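PDB 4HWD: BAG family molecular chaperone regulator 2 from Arabidopsis thaliana, which probably acts as a co-chaperone that binds the ATPase domain of HSP70/HSC70 chaperones and regulates programmed cell death and stress responses. Local coordinates for residues S10-S13 with F14-R18; E42-M45 with E46-N50. All coordinates share one frame; numbering follows the deposited sequence.

Contact 1 (S10-S13 with F14-R18); sequences SDIS and FQVER
Ile-12 and Val-16 meet one helical turn apart on the buried side of helix 2-31, the two side chains slanting across one another. Their CG2 methyls are 3.6 Å from each other, though the exact approach is less sure than the pairing. Beta-branched residues suit this spacing, since branching puts a methyl right beside the backbone, where the two CG2 atoms can meet across one turn. Ile-12 then continues onto Gln-51 and Leu-55 of helix 38-57, while Val-16 faces Leu-75 and Tyr-78 of helix 63-89.

Glu-17 behaves differently. Its CB lies 3.8 Å from Ser-13 O, and CG, placed between the backbone N and the carbonyl carbon (chi1 58°), closes to 3.4 Å from that same oxygen. From there the chain runs on extended (chi2 -174°), with OE1 3.9 Å from Ser-13 O. The methylenes thus shield the carbonyl while the carboxylate, an acceptor beside an acceptor, gains no bond from it. Ser-13 O is instead bonded by Glu-17 N at 3.1 Å. The hydroxyl of Ser-13 turns back to the preceding turn, where OG is hydrogen-bonded to Ile-9 O; a small polar residue serves well on this partly exposed flank, which also touches Gln-71.

On the outer surface, Phe-14 sets its CB 3.3 Å from Asp-11 O, which lies at the edge of the ring, near its plane. Gln-15 N, the backbone amide, donates to Asp-11 O at 3.1 Å, and Phe-14 N to Ser-10 O. Backbone polarity is therefore settled largely within the helix, whose inward side is mainly aliphatic while its outer side mixes charge with the Phe-14 ring.

Contact 2 (E42-M45 with E46-N50); sequences ENLM and EMLMN
Leu-44 and Leu-48 lie one turn apart on the buried, tightly packed side of helix 38-57. They touch each other only lightly, Leu-44 CG lying 4.5 Å from Leu-48 CD1, and spend their bulk on other helices: both reach Leu-19 of helix 2-31 and Leu-82 of helix 63-89, and Leu-44 also meets Phe-26. Beside them Met-45, its SD 4.4 Å from Met-49 CG, packs on Val-79 and Asp-83.

Met-47 is more exposed, yet folds back closely over the carbonyl of Asn-43 while also touching Leu-19. Its CG is 3.5 Å from Asn-43 O, and a bend at chi3 (-125°) brings the terminal CE to 3.3 Å from the same oxygen. A flexible, unbranched thioether suits such a shape.

On the solvent side the Glu-46 chain is bent at chi2 (-83°). Water 1 can donate to Glu-46 OE1 at 3.1 Å and to Asn-43 O at 3.3 Å, the latter already accepting from Met-47 N. Other acceptors compete for its protons, so both bonds need not hold at once. Two buried leucines four residues apart, flanked by methionines and bordered by acids, mark an amphipathic helix of the BAG domain's three-helix bundle.

In the fold
Contact 1 belongs to helix 2-31 and contact 2 to helix 38-57, successive helices of one bundle; their centres lie about 14 Å apart and their nearest atoms about 5 Å, without touching. Each is a piece of one helix, a little over two turns long, with one buried pair four residues apart and more exposed residues around it. The core pair of 10-18 is beta-branched and divided between two partner helices, whereas that of 42-50 is a pair of leucines which share Leu-19 and Leu-82 as partners, Leu-44 adding Phe-26. Their flanks and outer sides differ too: a serine bonded to its own helix and an aromatic ring in contact 1, flexible methionines and a water-linked carboxylate in contact 2.

Contact 1 (S10-S13 with F14-R18)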
loop_
_atom_site.group_PDB
_atom_site.type_symbol
_atom_site.label_atom_id
_atom_site.label_comp_id
_atom_site.label_asym_id
_atom_site.label_seq_id
_atom_site.Cartn_x
_atom_site.Cartn_y
_atom_site.Cartn_z
ATOM N N SER A 10 -4.065 12.527 2.503
ATOM C CA SER A 10 -2.997 12.633 3.485
ATOM C C SER A 10 -3.114 11.494 4.502
ATOM O O SER A 10 -2.113 10.879 4.850
ATOM C CB SER A 10 -3.063 13.996 4.194
ATOM O OG SER A 10 -1.979 14.172 5.085
ATOM N N ASP A 11 -4.327 11.214 4.980
ATOM C CA ASP A 11 -4.514 10.128 5.946
ATOM C C ASP A 11 -4.081 8.802 5.320
ATOM O O ASP A 11 -3.448 7.977 5.962
ATOM C CB ASP A 11 -5.985 10.001 6.391
ATOM C CG ASP A 11 -6.490 11.209 7.181
ATOM O OD1 ASP A 11 -5.703 11.851 7.918
ATOM O OD2 ASP A 11 -7.706 11.493 7.076
ATOM N N ILE A 12 -4.437 8.604 4.060
ATOM C CA ILE A 12 -4.085 7.382 3.347
ATOM C C ILE A 12 -2.577 7.232 3.147
ATOM O O ILE A 12 -2.031 6.140 3.316
ATOM C CB ILE A 12 -4.772 7.337 1.973
ATOM C CG1 ILE A 12 -6.288 7.204 2.157
ATOM C CG2 ILE A 12 -4.210 6.189 1.154
ATOM C CD1 ILE A 12 -7.074 7.346 0.876
ATOM N N SER A 13 -1.917 8.327 2.781
ATOM C CA SER A 13 -0.482 8.325 2.562
ATOM C C SER A 13 0.219 7.905 3.831
ATOM O O SER A 13 1.201 7.177 3.803
ATOM C CB SER A 13 -0.012 9.719 2.149
ATOM O OG SER A 13 -0.584 10.070 0.901
ATOM N N PHE A 14 -0.297 8.389 4.951
ATOM C CA PHE A 14 0.241 8.070 6.264
ATOM C C PHE A 14 0.096 6.573 6.549
ATOM O O PHE A 14 1.027 5.938 7.041
ATOM C CB PHE A 14 -0.525 8.881 7.303
ATOM C CG PHE A 14 -0.225 8.507 8.722
ATOM C CD1 PHE A 14 0.824 9.112 9.410
ATOM C CD2 PHE A 14 -1.036 7.587 9.399
ATOM C CE1 PHE A 14 1.057 8.814 10.760
ATOM C CE2 PHE A 14 -0.809 7.283 10.742
ATOM C CZ PHE A 14 0.238 7.900 11.424
ATOM N N GLN A 15 -1.076 6.008 6.248
ATOM C CA GLN A 15 -1.311 4.582 6.497
ATOM C C GLN A 15 -0.524 3.731 5.498
ATOM O O GLN A 15 0.005 2.682 5.847
ATOM C CB GLN A 15 -2.812 4.256 6.411
ATOM C CG GLN A 15 -3.183 2.881 6.976
ATOM C CD GLN A 15 -2.550 2.621 8.344
ATOM O OE1 GLN A 15 -2.459 3.523 9.178
ATOM N NE2 GLN A 15 -2.116 1.385 8.577
ATOM N N VAL A 16 -0.432 4.203 4.261
ATOM C CA VAL A 16 0.307 3.501 3.226
ATOM C C VAL A 16 1.787 3.332 3.582
ATOM O O VAL A 16 2.367 2.266 3.329
ATOM C CB VAL A 16 0.176 4.233 1.871
ATOM C CG1 VAL A 16 1.138 3.642 0.841
ATOM C CG2 VAL A 16 -1.245 4.133 1.382
ATOM N N GLU A 17 2.415 4.356 4.164
ATOM C CA GLU A 17 3.828 4.212 4.512
ATOM C C GLU A 17 4.016 3.304 5.715
ATOM O O GLU A 17 5.086 2.714 5.907
ATOM C CB GLU A 17 4.505 5.569 4.741
ATOM C CG GLU A 17 3.916 6.459 5.805
ATOM C CD GLU A 17 4.593 7.824 5.822
ATOM O OE1 GLU A 17 4.805 8.387 4.725
ATOM O OE2 GLU A 17 4.906 8.338 6.920
ATOM N N ARG A 18 2.972 3.182 6.529
ATOM C CA ARG A 18 3.040 2.289 7.673
ATOM C C ARG A 18 2.929 0.874 7.098
ATOM O O ARG A 18 3.553 -0.051 7.587
ATOM C CB ARG A 18 1.894 2.575 8.644
ATOM C CG ARG A 18 1.893 3.991 9.205
ATOM C CD ARG A 18 0.765 4.189 10.209
ATOM N NE ARG A 18 0.917 3.305 11.354
ATOM C CZ ARG A 18 1.935 3.356 12.207
ATOM N NH1 ARG A 18 2.891 4.259 12.040
ATOM N NH2 ARG A 18 2.009 2.497 13.218
#

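Contact 2 (E42-M45 with E46-N50)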
loop_
_atom_site.group_PDB
_atom_site.type_symbol
_atom_site.label_atom_id
_atom_site.label_comp_id
_atom_site.label_asym_id
_atom_site.label_seq_id
_atom_site.Cartn_x
_atom_site.Cartn_y
_atom_site.Cartn_z
ATOM N N GLU A 42 -1.131 -12.402 3.113
ATOM C CA GLU A 42 -2.483 -12.203 2.595
ATOM C C GLU A 42 -3.207 -11.076 3.310
ATOM O O GLU A 42 -3.866 -10.261 2.670
ATOM C CB GLU A 42 -3.289 -13.503 2.707
ATOM C CG GLU A 42 -2.581 -14.705 2.091
ATOM C CD GLU A 42 -3.444 -15.949 2.062
ATOM O OE1 GLU A 42 -4.109 -16.243 3.080
ATOM O OE2 GLU A 42 -3.451 -16.638 1.018
ATOM N N ASN A 43 -3.091 -11.022 4.633
ATOM C CA ASN A 43 -3.734 -9.954 5.396
ATOM C C ASN A 43 -3.213 -8.586 4.939
ATOM O O ASN A 43 -3.969 -7.623 4.844
ATOM C CB ASN A 43 -3.479 -10.131 6.896
ATOM C CG ASN A 43 -4.304 -11.249 7.497
ATOM O OD1 ASN A 43 -5.500 -11.368 7.221
ATOM N ND2 ASN A 43 -3.672 -12.070 8.337
ATOM N N LEU A 44 -1.912 -8.514 4.661
ATOM C CA LEU A 44 -1.273 -7.284 4.194
ATOM C C LEU A 44 -1.800 -6.935 2.799
ATOM O O LEU A 44 -1.991 -5.766 2.472
ATOM C CB LEU A 44 0.257 -7.454 4.144
ATOM C CG LEU A 44 1.088 -6.185 3.896
ATOM C CD1 LEU A 44 0.972 -5.275 5.119
ATOM C CD2 LEU A 44 2.555 -6.539 3.650
ATOM N N MET A 45 -2.046 -7.952 1.978
ATOM C CA MET A 45 -2.554 -7.708 0.637
ATOM C C MET A 45 -3.904 -7.000 0.675
ATOM O O MET A 45 -4.134 -6.065 -0.077
ATOM C CB MET A 45 -2.689 -9.020 -0.141
ATOM C CG MET A 45 -3.203 -8.825 -1.566
ATOM S SD MET A 45 -2.045 -7.881 -2.551
ATOM C CE MET A 45 -0.914 -9.225 -3.124
ATOM N N GLU A 46 -4.797 -7.451 1.549
ATOM C CA GLU A 46 -6.117 -6.843 1.675
ATOM C C GLU A 46 -6.020 -5.407 2.212
ATOM O O GLU A 46 -6.805 -4.537 1.826
ATOM C CB GLU A 46 -7.002 -7.691 2.601
ATOM C CG GLU A 46 -8.434 -7.161 2.812
ATOM C CD GLU A 46 -8.534 -6.092 3.889
ATOM O OE1 GLU A 46 -7.669 -6.060 4.797
ATOM O OE2 GLU A 46 -9.495 -5.297 3.845
ATOM N N MET A 47 -5.066 -5.158 3.100
ATOM C CA MET A 47 -4.913 -3.813 3.643
ATOM C C MET A 47 -4.447 -2.845 2.557
ATOM O O MET A 47 -4.975 -1.738 2.441
ATOM C CB MET A 47 -3.943 -3.821 4.828
ATOM C CG MET A 47 -4.549 -4.437 6.092
ATOM S SD MET A 47 -3.416 -4.617 7.480
ATOM C CE MET A 47 -3.576 -6.350 7.844
ATOM N N LEU A 48 -3.484 -3.271 1.741
ATOM C CA LEU A 48 -2.985 -2.420 0.658
ATOM C C LEU A 48 -4.124 -2.119 -0.312
ATOM O O LEU A 48 -4.341 -0.964 -0.692
ATOM C CB LEU A 48 -1.838 -3.108 -0.099
ATOM C CG LEU A 48 -0.521 -3.374 0.641
ATOM C CD1 LEU A 48 0.333 -4.370 -0.139
ATOM C CD2 LEU A 48 0.218 -2.064 0.835
ATOM N N MET A 49 -4.851 -3.159 -0.709
ATOM C CA MET A 49 -5.964 -3.001 -1.641
ATOM C C MET A 49 -7.065 -2.153 -1.020
ATOM O O MET A 49 -7.701 -1.346 -1.699
ATOM C CB MET A 49 -6.525 -4.374 -2.048
ATOM C CG MET A 49 -5.573 -5.235 -2.882
ATOM S SD MET A 49 -5.121 -4.469 -4.466
ATOM C CE MET A 49 -6.681 -4.604 -5.404
ATOM N N ASN A 50 -7.290 -2.330 0.275
ATOM C CA ASN A 50 -8.311 -1.541 0.958
ATOM C C ASN A 50 -7.990 -0.048 0.871
ATOM O O ASN A 50 -8.888 0.775 0.720
ATOM C CB ASN A 50 -8.412 -1.935 2.422
ATOM C CG ASN A 50 -9.505 -1.174 3.139
ATOM O OD1 ASN A 50 -10.518 -1.745 3.539
ATOM N ND2 ASN A 50 -9.310 0.128 3.293
HETATM O O HOH W 1 -6.532 -8.151 6.797
#